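Local coordinates for protein INRS (Synechocystis sp., PDB 5FMN) that responds to nickel and, as a member of the CsoR-like family of metal-sensitive repressors, probably binds DNA to repress transcription, at residues 21-26 against 75-80. Residues are numbered along the deposited sequence; the frame is centred on the assembly and turned at random. Where two conformers were deposited one is given.
Sequences HSQESL and LDDHMN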
ATOM      1  N   HIS B  21     -24.164  10.571   8.744  1.00 77.49           N
ATOM      2  CA  HIS B  21     -23.459  10.803   7.474  1.00 71.17           C
ATOM      3  C   HIS B  21     -24.024  12.019   6.758  1.00 68.65           C
ATOM      4  O   HIS B  21     -25.245  12.149   6.670  1.00 65.16           O
ATOM      5  CB  HIS B  21     -23.537   9.578   6.538  1.00 66.95           C
ATOM      6  CG  HIS B  21     -22.954   9.823   5.170  1.00 67.39           C
ATOM      7  ND1 HIS B  21     -21.608   9.682   4.889  1.00 61.03           N
ATOM      8  CD2 HIS B  21     -23.536  10.219   4.010  1.00 64.28           C
ATOM      9  CE1 HIS B  21     -21.386   9.990   3.624  1.00 59.48           C
ATOM     10  NE2 HIS B  21     -22.540  10.323   3.067  1.00 63.87           N
ATOM     11  N   SER B  22     -23.133  12.922   6.315  1.00 74.22           N
ATOM     12  CA  SER B  22     -23.482  14.002   5.366  1.00 70.66           C
ATOM     13  C   SER B  22     -22.603  13.958   4.105  1.00 67.77           C
ATOM     14  O   SER B  22     -21.369  13.947   4.177  1.00 67.15           O
ATOM     15  CB  SER B  22     -23.440  15.410   6.016  1.00 62.66           C
ATOM     16  OG  SER B  22     -22.558  15.475   7.129  1.00 49.95           O
ATOM     17  N   GLN B  23     -23.271  13.900   2.952  1.00 75.88           N
ATOM     18  CA  GLN B  23     -22.645  14.124   1.658  1.00 71.87           C
ATOM     19  C   GLN B  23     -21.737  15.321   1.768  1.00 74.39           C
ATOM     20  O   GLN B  23     -22.160  16.372   2.270  1.00 71.53           O
ATOM     21  CB  GLN B  23     -23.719  14.401   0.597  1.00 89.84           C
ATOM     22  CG  GLN B  23     -23.200  14.594  -0.826  1.00103.28           C
ATOM     23  CD  GLN B  23     -24.239  15.213  -1.744  1.00108.55           C
ATOM     24  OE1 GLN B  23     -24.517  16.417  -1.676  1.00116.98           O
ATOM     25  NE2 GLN B  23     -24.822  14.389  -2.608  1.00103.27           N
ATOM     26  N   GLU B  24     -20.465  15.122   1.423  1.00 82.69           N
ATOM     27  CA  GLU B  24     -19.539  16.223   1.108  0.50 78.67           C
ATOM     28  C   GLU B  24     -19.994  17.009  -0.106  1.00 67.73           C
ATOM     29  O   GLU B  24     -20.186  16.432  -1.166  1.00 59.02           O
ATOM     30  CB  GLU B  24     -18.128  15.692   0.819  0.50 73.69           C
ATOM     31  CG  GLU B  24     -17.290  15.482   2.063  0.50 67.70           C
ATOM     32  CD  GLU B  24     -16.492  16.717   2.428  0.50 59.91           C
ATOM     33  OE1 GLU B  24     -15.506  17.018   1.726  0.50 50.60           O
ATOM     34  OE2 GLU B  24     -16.845  17.380   3.420  0.50 55.35           O
ATOM     35  N   SER B  25     -20.096  18.325   0.027  1.00 72.24           N
ATOM     36  CA  SER B  25     -20.615  19.170  -1.031  1.00 71.13           C
ATOM     37  C   SER B  25     -19.626  19.045  -2.198  1.00 74.87           C
ATOM     38  O   SER B  25     -18.468  18.705  -1.980  1.00 60.18           O
ATOM     39  CB  SER B  25     -20.712  20.613  -0.517  1.00 74.52           C
ATOM     40  OG  SER B  25     -21.018  21.536  -1.535  1.00 75.64           O
ATOM     41  N   LEU B  26     -20.105  19.212  -3.427  1.00 64.56           N
ATOM     42  CA  LEU B  26     -19.229  19.288  -4.600  1.00 65.02           C
ATOM     43  C   LEU B  26     -18.129  20.332  -4.381  1.00 59.96           C
ATOM     44  O   LEU B  26     -16.948  20.032  -4.479  1.00 63.92           O
ATOM     45  CB  LEU B  26     -20.054  19.618  -5.851  1.00 69.98           C
ATOM     46  CG  LEU B  26     -19.351  19.664  -7.211  1.00 80.31           C
ATOM     47  CD1 LEU B  26     -20.134  18.873  -8.248  1.00 85.17           C
ATOM     48  CD2 LEU B  26     -19.134  21.107  -7.669  1.00 76.57           C
ATOM     49  N   LEU B  75     -15.664   7.752  -2.043  1.00 39.22           N
ATOM     50  CA  LEU B  75     -16.125   6.415  -1.798  1.00 41.48           C
ATOM     51  C   LEU B  75     -17.235   6.302  -0.748  1.00 39.62           C
ATOM     52  O   LEU B  75     -18.185   5.541  -0.933  1.00 38.74           O
ATOM     53  CB  LEU B  75     -14.946   5.532  -1.409  1.00 44.41           C
ATOM     54  CG  LEU B  75     -15.250   4.054  -1.169  1.00 49.33           C
ATOM     55  CD1 LEU B  75     -15.602   3.385  -2.489  1.00 52.23           C
ATOM     56  CD2 LEU B  75     -14.067   3.366  -0.504  1.00 55.08           C
ATOM     57  N   ASP B  76     -17.086   6.988   0.374  1.00 40.29           N
ATOM     58  CA  ASP B  76     -18.139   7.004   1.403  1.00 40.98           C
ATOM     59  C   ASP B  76     -19.480   7.466   0.852  1.00 39.92           C
ATOM     60  O   ASP B  76     -20.491   6.813   1.100  1.00 40.28           O
ATOM     61  CB  ASP B  76     -17.733   7.901   2.562  1.00 43.99           C
ATOM     62  CG  ASP B  76     -16.714   7.242   3.476  1.00 48.84           C
ATOM     63  OD1 ASP B  76     -16.506   6.000   3.310  1.00 37.82           O
ATOM     64  OD2 ASP B  76     -16.159   7.974   4.362  1.00 46.21           O
ATOM     65  N   ASP B  77     -19.475   8.539   0.051  1.00 37.95           N
ATOM     66  CA  ASP B  77     -20.713   9.044  -0.554  1.00 43.55           C
ATOM     67  C   ASP B  77     -21.312   8.059  -1.542  1.00 36.01           C
ATOM     68  O   ASP B  77     -22.506   7.849  -1.538  1.00 35.82           O
ATOM     69  CB  ASP B  77     -20.511  10.423  -1.229  1.00 41.48           C
ATOM     70  CG  ASP B  77     -20.262  11.554  -0.210  1.00 47.87           C
ATOM     71  OD1 ASP B  77     -20.676  11.419   0.961  1.00 56.30           O
ATOM     72  OD2 ASP B  77     -19.659  12.589  -0.574  1.00 61.17           O
ATOM     73  N   HIS B  78     -20.473   7.444  -2.370  1.00 41.86           N
ATOM     74  CA  HIS B  78     -20.906   6.368  -3.256  1.00 43.09           C
ATOM     75  C   HIS B  78     -21.571   5.195  -2.502  1.00 40.64           C
ATOM     76  O   HIS B  78     -22.687   4.786  -2.827  1.00 40.93           O
ATOM     77  CB  HIS B  78     -19.720   5.872  -4.070  1.00 48.25           C
ATOM     78  CG  HIS B  78     -20.091   4.887  -5.139  1.00 49.70           C
ATOM     79  ND1 HIS B  78     -20.657   5.262  -6.339  1.00 56.81           N
ATOM     80  CD2 HIS B  78     -19.978   3.537  -5.182  1.00 49.31           C
ATOM     81  CE1 HIS B  78     -20.907   4.183  -7.059  1.00 60.50           C
ATOM     82  NE2 HIS B  78     -20.535   3.122  -6.364  1.00 54.44           N
ATOM     83  N   MET B  79     -20.890   4.708  -1.467  1.00 37.84           N
ATOM     84  CA  MET B  79     -21.380   3.626  -0.595  1.00 43.46           C
ATOM     85  C   MET B  79     -22.737   3.963  -0.031  1.00 46.34           C
ATOM     86  O   MET B  79     -23.629   3.107  -0.005  1.00 43.70           O
ATOM     87  CB  MET B  79     -20.446   3.377   0.601  1.00 43.76           C
ATOM     88  CG  MET B  79     -19.565   2.134   0.542  1.00 56.86           C
ATOM     89  SD  MET B  79     -18.788   1.694   2.127  1.00 54.52           S
ATOM     90  CE  MET B  79     -18.175   3.301   2.693  1.00 61.45           C
ATOM     91  N   ASN B  80     -22.844   5.193   0.491  1.00 43.18           N
ATOM     92  CA  ASN B  80     -24.105   5.720   0.977  1.00 41.67           C
ATOM     93  C   ASN B  80     -25.236   5.656  -0.054  1.00 42.20           C
ATOM     94  O   ASN B  80     -26.316   5.159   0.268  1.00 43.07           O
ATOM     95  CB  ASN B  80     -23.948   7.145   1.508  1.00 44.28           C
ATOM     96  CG  ASN B  80     -25.249   7.699   2.074  1.00 46.08           C
ATOM     97  OD1 ASN B  80     -26.057   6.971   2.645  1.00 46.70           O
ATOM     98  ND2 ASN B  80     -25.484   8.976   1.853  1.00 53.33           N
TER
HETATM   99  O   HOH W   1     -23.545  10.870   0.242  1.00 48.58           O
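In the all-helical CsoR-like fold of this chain, the C-terminal, metal-sensitive repressor part of the nickel sensor, segment 21-26 runs from a loop through the N-cap Ser-25 into helix 26-48 and lies against the long helix 53-89 at residues 75-80. His-21 and Asp-77 carry most of this surface contact. The imidazole edge meets the carboxylate: His-21 NE2 lies 3.0 Å from Asp-77 OD1, which sits near the ring plane, while the carboxylate is turned 78° against the ring. Asn-80 comes over the same imidazole, its CB making an off-centre CH-pi contact 4.2 Å from the ring centroid and its ND2 approaching obliquely to 3.2 Å from His-21 CD2. A water in the ring plane joins His-21 and Asn-80, 3.0 Å from His-21 NE2 and accepting from Asn-80 ND2. Farther along the loop, a weak, bent hydrogen bond runs from Glu-24 N to Asp-77 OD2, 3.3 Å long with an angle of 133° at the hydrogen. With CG anti to its backbone N (chi1 174°), His-21 presents NE2 to the helix, while ND1 is hydrogen-bonded to Lys-100 of a second subunit, which would help hold the ring's rotation. An alanine here would probably loosen the loop from the helix and from that subunit, since the ring's contacts to Asp-77, Asn-80 and Lys-100 would all go. Glu-24 turns its carboxylate away from the helix, its OE1 in a salt bridge with Arg-32 NH1.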